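Local coordinates for paternally-expressed GENE 3 protein (Homo sapiens, PDB 4BHX) that dimerises through its SCAN domain to control gene expression in a combinatorial fashion, the whole zinc-finger protein acting in p53- and TNF-linked apoptosis pathways, at residues R14-V19 and L28-N33; L36-P41 and E51-E56. All blocks are in the same frame, centred on the assembly; numbering follows the deposited sequence.

How the interactions relate
Both contacts lie in the SCAN domain and share helix 24-39: interaction 1 takes its middle turns, interaction 2 its C-terminal end. Interaction 1 joins the chain leaving helix 6-15 to helix 24-39 at the surface, about 15 Å between its centre and that of the chain, and is purely aliphatic. Interaction 2, about 6 Å from that centre, joins helices 24-39 and 46-61; it is also a surface contact, but includes W38, a buried residue, buries more area (203 against 137 Å²) and combines one leucine pair with an indole near a leucine and a carboxylate. R14, in segment 14-19 but outside the leucine contact, reaches E56 OE1 with its NH2 in a 2.9 Å salt bridge.

Interaction 1. Residues R14-V19 and L28-N33; sequences RNLIYV and LIKLRN. With EDO (1,2-ethanediol), chain M; EDO (1,2-ethanediol), chain N.
L16 and L31 make the close part of this contact. The methyl CD2 of L16 reaches CD2 of L31 at 3.6 Å, and the same L16 CD2 lies 3.9 Å from L31 CG, so one branch of L16 sits against a branch point and a methyl at once; the two side chains lie slantwise to each other. Their first torsions bring them together: L16 points across with CG anti to its own nitrogen (chi1 -171°), whereas L31 swings CG beside its nitrogen (chi1 -78°) and only then sends CD2 toward L16. The backbones stay well apart, with 7.6 Å between L16 CA and L31 CA.

Within the SCAN domain, L16 is where the chain leaves the helical conformation of helix 6-15 and starts the extended connection to helix 24-39. The leucine pair lies where the start of this connection passes the middle of helix 24-39.

Packing slackens toward K30. That lysine touches loosely at two points, K30 CB 4.2 Å from L16 CD2 and K30 CE 4.4 Å from L16 CD1, before its ammonium runs on to the exposed margin. The methyl CD1, the second branch of L16, is also approached by a 1,2-ethanediol (M), whose C1 is 3.7 Å from L16 CD1 and whose O2 makes a weak hydrogen bond to N15 O. A second ethanediol, N, donates from O1 to N33 OD1 at 3.0 Å, well away from the leucine pair and not part of the packing. Both diols probably come from the crystallisation liquor.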
ATOM      1  N   ARG A  14       6.920   4.594  -2.372  1.00 12.68           N
ATOM      2  CA  ARG A  14       6.675   5.616  -1.370  1.00 13.01           C
ATOM      3  C   ARG A  14       7.940   6.223  -0.758  1.00 13.82           C
ATOM      4  O   ARG A  14       7.892   7.368  -0.297  1.00 14.98           O
ATOM      5  CB  ARG A  14       5.812   5.033  -0.284  1.00 13.26           C
ATOM      6  CG  ARG A  14       4.381   4.721  -0.635  1.00 13.29           C
ATOM      7  CD  ARG A  14       3.644   5.958  -1.140  1.00 13.19           C
ATOM      8  NE  ARG A  14       2.244   5.657  -1.535  1.00 12.26           N
ATOM      9  CZ  ARG A  14       1.561   6.327  -2.476  1.00 12.29           C
ATOM     10  NH1 ARG A  14       2.118   7.326  -3.158  1.00 12.77           N
ATOM     11  NH2 ARG A  14       0.338   5.970  -2.762  1.00 13.77           N
ATOM     12  N   ASN A  15       9.057   5.490  -0.729  1.00 14.71           N
ATOM     13  CA  ASN A  15      10.255   5.942  -0.016  1.00 16.02           C
ATOM     14  C   ASN A  15      11.324   6.450  -0.924  1.00 14.29           C
ATOM     15  O   ASN A  15      12.281   6.993  -0.463  1.00 14.97           O
ATOM     16  CB  ASN A  15      10.908   4.833   0.871  1.00 19.14           C
ATOM     17  CG  ASN A  15       9.962   4.165   1.845  1.00 23.00           C
ATOM     18  OD1 ASN A  15      10.293   3.081   2.385  1.00 30.13           O
ATOM     19  ND2 ASN A  15       8.851   4.759   2.113  1.00 22.33           N
ATOM     20  N   LEU A  16      11.163   6.347  -2.228  1.00 15.55           N
ATOM     21  CA  LEU A  16      12.143   6.891  -3.161  1.00 16.18           C
ATOM     22  C   LEU A  16      12.305   8.382  -2.944  1.00 16.56           C
ATOM     23  O   LEU A  16      11.341   9.042  -2.700  1.00 16.24           O
ATOM     24  CB  LEU A  16      11.680   6.699  -4.590  1.00 17.11           C
ATOM     25  CG  LEU A  16      12.734   7.051  -5.604  1.00 18.86           C
ATOM     26  CD1 LEU A  16      13.655   5.872  -5.740  1.00 22.59           C
ATOM     27  CD2 LEU A  16      12.192   7.405  -6.946  1.00 20.86           C
ATOM     28  N   ILE A  17      13.542   8.869  -2.999  1.00 17.91           N
ATOM     29  CA  ILE A  17      13.920  10.283  -2.796  1.00 21.18           C
ATOM     30  C   ILE A  17      14.366  10.898  -4.116  1.00 18.37           C
ATOM     31  O   ILE A  17      14.897  10.217  -4.990  1.00 19.23           O
ATOM     32  CB  ILE A  17      15.109  10.367  -1.823  1.00 27.11           C
ATOM     33  CG1 ILE A  17      14.768   9.708  -0.495  1.00 30.30           C
ATOM     34  CG2 ILE A  17      15.579  11.788  -1.567  1.00 32.81           C
ATOM     35  CD1 ILE A  17      13.493  10.164   0.115  1.00 28.91           C
ATOM     36  N   TYR A  18      14.198  12.206  -4.239  1.00 17.54           N
ATOM     37  CA  TYR A  18      14.632  12.917  -5.404  1.00 17.73           C
ATOM     38  C   TYR A  18      16.166  13.159  -5.276  1.00 20.40           C
ATOM     39  O   TYR A  18      16.603  13.829  -4.340  1.00 19.43           O
ATOM     40  CB  TYR A  18      13.889  14.268  -5.485  1.00 18.41           C
ATOM     41  CG  TYR A  18      14.144  14.943  -6.757  1.00 20.49           C
ATOM     42  CD1 TYR A  18      13.418  14.620  -7.859  1.00 23.38           C
ATOM     43  CD2 TYR A  18      15.198  15.850  -6.896  1.00 22.89           C
ATOM     44  CE1 TYR A  18      13.680  15.211  -9.080  1.00 22.06           C
ATOM     45  CE2 TYR A  18      15.499  16.413  -8.102  1.00 22.62           C
ATOM     46  CZ  TYR A  18      14.708  16.088  -9.188  1.00 24.13           C
ATOM     47  OH  TYR A  18      14.907  16.681 -10.357  1.00 21.56           O
ATOM     48  N   VAL A  19      16.931  12.647  -6.231  1.00 20.07           N
ATOM     49  CA  VAL A  19      18.384  12.783  -6.253  1.00 22.39           C
ATOM     50  C   VAL A  19      18.689  13.688  -7.501  1.00 21.67           C
ATOM     51  O   VAL A  19      18.480  13.310  -8.654  1.00 19.51           O
ATOM     52  CB  VAL A  19      19.078  11.397  -6.345  1.00 21.53           C
ATOM     53  CG1 VAL A  19      20.583  11.540  -6.394  1.00 23.53           C
ATOM     54  CG2 VAL A  19      18.684  10.467  -5.173  1.00 21.90           C
ATOM     55  N   LEU A  28      11.261  10.113 -12.830  1.00 12.71           N
ATOM     56  CA  LEU A  28       9.937   9.692 -13.301  1.00 14.07           C
ATOM     57  C   LEU A  28       9.918   8.227 -13.723  1.00 13.87           C
ATOM     58  O   LEU A  28       8.983   7.491 -13.413  1.00 13.69           O
ATOM     59  CB  LEU A  28       9.461  10.534 -14.497  1.00 14.43           C
ATOM     60  CG  LEU A  28       8.161  10.141 -15.122  1.00 14.56           C
ATOM     61  CD1 LEU A  28       7.069  10.077 -14.037  1.00 15.03           C
ATOM     62  CD2 LEU A  28       7.739  11.078 -16.269  1.00 16.87           C
ATOM     63  N   ILE A  29      10.914   7.821 -14.503  1.00 15.52           N
ATOM     64  CA  ILE A  29      10.983   6.434 -14.991  1.00 16.16           C
ATOM     65  C   ILE A  29      10.969   5.473 -13.796  1.00 15.26           C
ATOM     66  O   ILE A  29      10.259   4.481 -13.810  1.00 14.26           O
ATOM     67  CB  ILE A  29      12.204   6.240 -15.913  1.00 19.20           C
ATOM     68  CG1 ILE A  29      11.980   7.014 -17.238  1.00 22.90           C
ATOM     69  CG2 ILE A  29      12.418   4.764 -16.264  1.00 22.22           C
ATOM     70  CD1 ILE A  29      13.253   7.154 -18.063  1.00 25.50           C
ATOM     71  N   LYS A  30      11.778   5.767 -12.775  1.00 15.93           N
ATOM     72  CA  LYS A  30      11.869   4.930 -11.590  1.00 16.99           C
ATOM     73  C   LYS A  30      10.550   4.832 -10.828  1.00 14.71           C
ATOM     74  O   LYS A  30      10.094   3.737 -10.435  1.00 14.44           O
ATOM     75  CB  LYS A  30      12.890   5.470 -10.621  1.00 18.96           C
ATOM     76  CG  LYS A  30      14.294   5.381 -11.112  1.00 24.83           C
ATOM     77  CD  LYS A  30      15.116   6.408 -10.353  1.00 29.84           C
ATOM     78  CE  LYS A  30      16.068   5.826  -9.355  1.00 33.67           C
ATOM     79  NZ  LYS A  30      17.453   5.951  -9.890  1.00 33.18           N
ATOM     80  N   LEU A  31       9.962   5.982 -10.586  1.00 12.31           N
ATOM     81  CA  LEU A  31       8.673   6.000  -9.914  1.00 12.46           C
ATOM     82  C   LEU A  31       7.602   5.198 -10.645  1.00 11.16           C
ATOM     83  O   LEU A  31       6.784   4.503 -10.041  1.00 10.91           O
ATOM     84  CB  LEU A  31       8.202   7.464  -9.715  1.00 12.07           C
ATOM     85  CG  LEU A  31       8.825   8.292  -8.589  1.00 12.79           C
ATOM     86  CD1 LEU A  31       8.324   9.753  -8.611  1.00 14.30           C
ATOM     87  CD2 LEU A  31       8.572   7.632  -7.245  1.00 12.05           C
ATOM     88  N   ARG A  32       7.528   5.375 -11.942  1.00 11.72           N
ATOM     89  CA  ARG A  32       6.603   4.610 -12.721  1.00 13.35           C
ATOM     90  C   ARG A  32       6.830   3.114 -12.620  1.00 11.75           C
ATOM     91  O   ARG A  32       5.911   2.399 -12.403  1.00 10.79           O
ATOM     92  CB  ARG A  32       6.671   4.956 -14.209  1.00 17.19           C
ATOM     93  CG  ARG A  32       5.906   6.179 -14.599  1.00 23.44           C
ATOM     94  CD  ARG A  32       5.763   6.259 -16.140  1.00 30.38           C
ATOM     95  NE  ARG A  32       5.097   7.524 -16.481  1.00 36.43           N
ATOM     96  CZ  ARG A  32       5.532   8.421 -17.364  1.00 37.50           C
ATOM     97  NH1 ARG A  32       6.656   8.219 -18.059  1.00 44.15           N
ATOM     98  NH2 ARG A  32       4.828   9.522 -17.567  1.00 40.46           N
ATOM     99  N   ASN A  33       8.056   2.669 -12.829  1.00 11.67           N
ATOM    100  CA  ASN A  33       8.421   1.224 -12.656  1.00 12.73           C
ATOM    101  C   ASN A  33       8.026   0.674 -11.291  1.00 12.43           C
ATOM    102  O   ASN A  33       7.378  -0.372 -11.205  1.00 12.73           O
ATOM    103  CB  ASN A  33       9.893   1.050 -12.890  1.00 13.34           C
ATOM    104  CG  ASN A  33      10.272   1.204 -14.347  1.00 16.94           C
ATOM    105  OD1 ASN A  33       9.448   0.949 -15.205  1.00 21.36           O
ATOM    106  ND2 ASN A  33      11.499   1.573 -14.630  1.00 16.40           N
TER
HETATM  107  C1  EDO M1101      16.163   7.170  -3.342  1.00 40.78           C
HETATM  108  O1  EDO M1101      17.131   7.313  -4.437  1.00 49.44           O
HETATM  109  C2  EDO M1101      16.370   5.973  -2.403  1.00 47.97           C
HETATM  110  O2  EDO M1101      15.426   5.974  -1.295  1.00 45.81           O
HETATM  111  C1  EDO N1102       6.829   2.880 -17.368  1.00 60.08           C
HETATM  112  O1  EDO N1102       8.250   2.870 -17.150  1.00 63.35           O
HETATM  113  C2  EDO N1102       6.456   2.334 -18.739  1.00 57.60           C
HETATM  114  O2  EDO N1102       6.961   0.998 -18.865  1.00 59.36           O

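Interaction 2. Residues L36-P41 and E51-E56; sequences LDWLQP and ELLVLE
This is a small side-chain contact between two helices of the SCAN domain, in which W38 and L39, from the C-terminal end of helix 24-39, meet L52, L53 and E56, on helix 46-61. The backbones approach to 8.2 Å between L39 CA and L52 CA, so side chains alone span the gap. L39 and L52 form the aliphatic half, passing in opposite directions with L39 CD2 3.8 Å from L52 CD1. The same L39 methyl also lies 3.7 Å above the plane of the W38 ring, over its centre, and so is shared between the indole and the facing helix.

W38 supplies the other half. With CG anti to its nitrogen (chi1 167°), the indole extends toward helix 46-61 and presents its six-membered edge. E56 OE1 stands 3.5 Å from W38 CH2, at the ring edge and near its plane, while the carboxylate itself is turned 66° from the indole. An edge of this kind, where the ring hydrogens carry partial positive charge, probably suits a carboxylate oxygen. E56 reaches it through an extended chain, and further partners hold its oxygens: OE2 hydrogen-bonds H10 NE2, and OE1 is in a salt bridge with R14 NH2. L53 CD2, at 4.3 Å from W38 CH2, is a looser aliphatic neighbour.

Q40, with positive phi, ends the helical run after L39. Helix 6-15 packs beside the junction, F9 and R14 touching W38 and H10 stacking on its indole, while helix 46-61 also meets helix 78-85 through V54 and L55 on C78 and L55 on L81.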
ATOM      1  N   LEU A  36       4.143   0.447 -10.906  1.00 12.67           N
ATOM      2  CA  LEU A  36       3.628  -0.709 -11.699  1.00 12.27           C
ATOM      3  C   LEU A  36       3.945  -2.100 -11.078  1.00 11.83           C
ATOM      4  O   LEU A  36       3.123  -3.023 -11.153  1.00 11.66           O
ATOM      5  CB  LEU A  36       4.186  -0.644 -13.103  1.00 13.33           C
ATOM      6  CG  LEU A  36       3.781   0.507 -14.045  1.00 14.88           C
ATOM      7  CD1 LEU A  36       4.539   0.531 -15.392  1.00 18.32           C
ATOM      8  CD2 LEU A  36       2.334   0.417 -14.253  1.00 15.92           C
ATOM      9  N   ASP A  37       5.121  -2.229 -10.469  1.00 12.06           N
ATOM     10  CA  ASP A  37       5.523  -3.451  -9.759  1.00 13.04           C
ATOM     11  C   ASP A  37       4.802  -3.606  -8.438  1.00 13.21           C
ATOM     12  O   ASP A  37       4.616  -4.697  -7.975  1.00 13.67           O
ATOM     13  CB  ASP A  37       7.051  -3.494  -9.568  1.00 13.41           C
ATOM     14  CG  ASP A  37       7.804  -3.878 -10.875  1.00 15.68           C
ATOM     15  OD1 ASP A  37       7.241  -4.639 -11.701  1.00 18.82           O
ATOM     16  OD2 ASP A  37       8.885  -3.347 -11.090  1.00 13.69           O
ATOM     17  N   TRP A  38       4.271  -2.514  -7.865  1.00 12.72           N
ATOM     18  CA  TRP A  38       3.384  -2.631  -6.752  1.00 11.28           C
ATOM     19  C   TRP A  38       1.989  -3.008  -7.201  1.00 12.55           C
ATOM     20  O   TRP A  38       1.398  -4.005  -6.708  1.00 12.50           O
ATOM     21  CB  TRP A  38       3.358  -1.279  -5.969  1.00 12.22           C
ATOM     22  CG  TRP A  38       2.249  -1.155  -4.982  1.00 11.77           C
ATOM     23  CD1 TRP A  38       1.703  -2.138  -4.174  1.00 12.53           C
ATOM     24  CD2 TRP A  38       1.615   0.091  -4.590  1.00 13.25           C
ATOM     25  NE1 TRP A  38       0.706  -1.556  -3.348  1.00 14.39           N
ATOM     26  CE2 TRP A  38       0.642  -0.203  -3.604  1.00 12.58           C
ATOM     27  CE3 TRP A  38       1.802   1.435  -4.979  1.00 12.95           C
ATOM     28  CZ2 TRP A  38      -0.130   0.791  -3.023  1.00 15.11           C
ATOM     29  CZ3 TRP A  38       0.989   2.400  -4.425  1.00 14.93           C
ATOM     30  CH2 TRP A  38       0.055   2.087  -3.450  1.00 13.96           C
ATOM     31  N   LEU A  39       1.399  -2.238  -8.120  1.00 12.59           N
ATOM     32  CA  LEU A  39      -0.038  -2.373  -8.347  1.00 13.86           C
ATOM     33  C   LEU A  39      -0.386  -3.430  -9.407  1.00 14.46           C
ATOM     34  O   LEU A  39      -1.502  -3.898  -9.442  1.00 14.71           O
ATOM     35  CB  LEU A  39      -0.604  -0.997  -8.708  1.00 14.89           C
ATOM     36  CG  LEU A  39      -0.659  -0.010  -7.552  1.00 15.08           C
ATOM     37  CD1 LEU A  39      -1.131   1.337  -8.031  1.00 16.39           C
ATOM     38  CD2 LEU A  39      -1.619  -0.512  -6.467  1.00 15.52           C
ATOM     39  N   GLN A  40       0.591  -3.818 -10.236  1.00 15.67           N
ATOM     40  CA  GLN A  40       0.442  -4.837 -11.324  1.00 16.19           C
ATOM     41  C   GLN A  40      -0.868  -4.698 -12.095  1.00 16.28           C
ATOM     42  O   GLN A  40      -1.697  -5.616 -12.093  1.00 15.89           O
ATOM     43  CB  GLN A  40       0.543  -6.260 -10.727  1.00 16.56           C
ATOM     44  CG  GLN A  40       1.792  -6.498  -9.893  1.00 20.00           C
ATOM     45  CD  GLN A  40       1.963  -7.935  -9.438  1.00 21.91           C
ATOM     46  OE1 GLN A  40       1.531  -8.340  -8.367  1.00 23.36           O
ATOM     47  NE2 GLN A  40       2.627  -8.699 -10.249  1.00 26.40           N
ATOM     48  N   PRO A  41      -1.109  -3.542 -12.707  1.00 17.22           N
ATOM     49  CA  PRO A  41      -2.407  -3.289 -13.320  1.00 18.70           C
ATOM     50  C   PRO A  41      -2.805  -4.335 -14.365  1.00 19.77           C
ATOM     51  O   PRO A  41      -3.975  -4.472 -14.631  1.00 18.99           O
ATOM     52  CB  PRO A  41      -2.233  -1.899 -14.023  1.00 18.56           C
ATOM     53  CG  PRO A  41      -0.722  -1.767 -14.202  1.00 19.30           C
ATOM     54  CD  PRO A  41      -0.146  -2.454 -12.974  1.00 17.82           C
ATOM     55  N   GLU A  51      -9.520  -0.006  -4.663  1.00 14.41           N
ATOM     56  CA  GLU A  51      -9.608  -0.621  -3.365  1.00 15.52           C
ATOM     57  C   GLU A  51      -8.295  -0.748  -2.616  1.00 14.66           C
ATOM     58  O   GLU A  51      -8.270  -0.511  -1.368  1.00 16.32           O
ATOM     59  CB  GLU A  51     -10.255  -1.973  -3.490  1.00 18.85           C
ATOM     60  CG  GLU A  51     -11.690  -1.857  -3.894  1.00 23.74           C
ATOM     61  CD  GLU A  51     -12.586  -1.436  -2.755  0.50 25.47           C
ATOM     62  OE1 GLU A  51     -12.123  -1.148  -1.642  1.00 33.83           O
ATOM     63  OE2 GLU A  51     -13.778  -1.394  -2.987  1.00 31.68           O
ATOM     64  N   LEU A  52      -7.225  -1.048  -3.327  1.00 13.18           N
ATOM     65  CA  LEU A  52      -5.890  -1.020  -2.741  1.00 14.26           C
ATOM     66  C   LEU A  52      -5.495   0.392  -2.213  1.00 13.76           C
ATOM     67  O   LEU A  52      -4.802   0.503  -1.195  1.00 11.10           O
ATOM     68  CB  LEU A  52      -4.796  -1.498  -3.688  1.00 15.29           C
ATOM     69  CG  LEU A  52      -4.876  -3.006  -4.030  1.00 19.42           C
ATOM     70  CD1 LEU A  52      -3.867  -3.317  -5.111  1.00 18.94           C
ATOM     71  CD2 LEU A  52      -4.620  -3.857  -2.799  1.00 20.46           C
ATOM     72  N   LEU A  53      -5.897   1.447  -2.931  1.00 11.83           N
ATOM     73  CA  LEU A  53      -5.560   2.805  -2.510  1.00 11.38           C
ATOM     74  C   LEU A  53      -6.360   3.182  -1.271  1.00 11.24           C
ATOM     75  O   LEU A  53      -5.845   3.845  -0.356  1.00 12.02           O
ATOM     76  CB  LEU A  53      -5.928   3.789  -3.617  1.00 12.49           C
ATOM     77  CG  LEU A  53      -5.203   3.488  -4.891  1.00 13.71           C
ATOM     78  CD1 LEU A  53      -5.682   4.368  -6.044  1.00 15.92           C
ATOM     79  CD2 LEU A  53      -3.744   3.693  -4.619  1.00 13.63           C
ATOM     80  N   VAL A  54      -7.615   2.790  -1.236  1.00 11.08           N
ATOM     81  CA  VAL A  54      -8.448   3.007  -0.069  1.00 11.68           C
ATOM     82  C   VAL A  54      -7.868   2.243   1.141  1.00 13.29           C
ATOM     83  O   VAL A  54      -7.706   2.797   2.235  1.00 11.12           O
ATOM     84  CB  VAL A  54      -9.904   2.607  -0.325  1.00 12.21           C
ATOM     85  CG1 VAL A  54     -10.729   2.578   0.960  1.00 12.49           C
ATOM     86  CG2 VAL A  54     -10.555   3.501  -1.336  1.00 12.41           C
ATOM     87  N   LEU A  55      -7.512   0.976   0.931  1.00 13.07           N
ATOM     88  CA  LEU A  55      -6.850   0.217   2.000  1.00 13.34           C
ATOM     89  C   LEU A  55      -5.552   0.873   2.513  1.00 12.57           C
ATOM     90  O   LEU A  55      -5.398   0.992   3.755  1.00 11.94           O
ATOM     91  CB  LEU A  55      -6.632  -1.234   1.561  1.00 13.34           C
ATOM     92  CG  LEU A  55      -5.906  -2.099   2.652  1.00 14.82           C
ATOM     93  CD1 LEU A  55      -6.809  -2.261   3.851  1.00 16.17           C
ATOM     94  CD2 LEU A  55      -5.504  -3.391   1.973  1.00 16.22           C
ATOM     95  N   GLU A  56      -4.692   1.378   1.606  1.00 12.25           N
ATOM     96  CA  GLU A  56      -3.457   2.022   1.943  1.00 12.11           C
ATOM     97  C   GLU A  56      -3.710   3.218   2.863  1.00 13.07           C
ATOM     98  O   GLU A  56      -3.056   3.375   3.924  1.00 12.52           O
ATOM     99  CB  GLU A  56      -2.695   2.509   0.731  1.00 12.77           C
ATOM    100  CG  GLU A  56      -1.384   3.178   1.104  1.00 12.24           C
ATOM    101  CD  GLU A  56      -0.663   3.849  -0.035  1.00 12.84           C
ATOM    102  OE1 GLU A  56      -1.297   4.308  -1.077  1.00 11.24           O
ATOM    103  OE2 GLU A  56       0.593   3.854   0.044  1.00 12.18           O
TER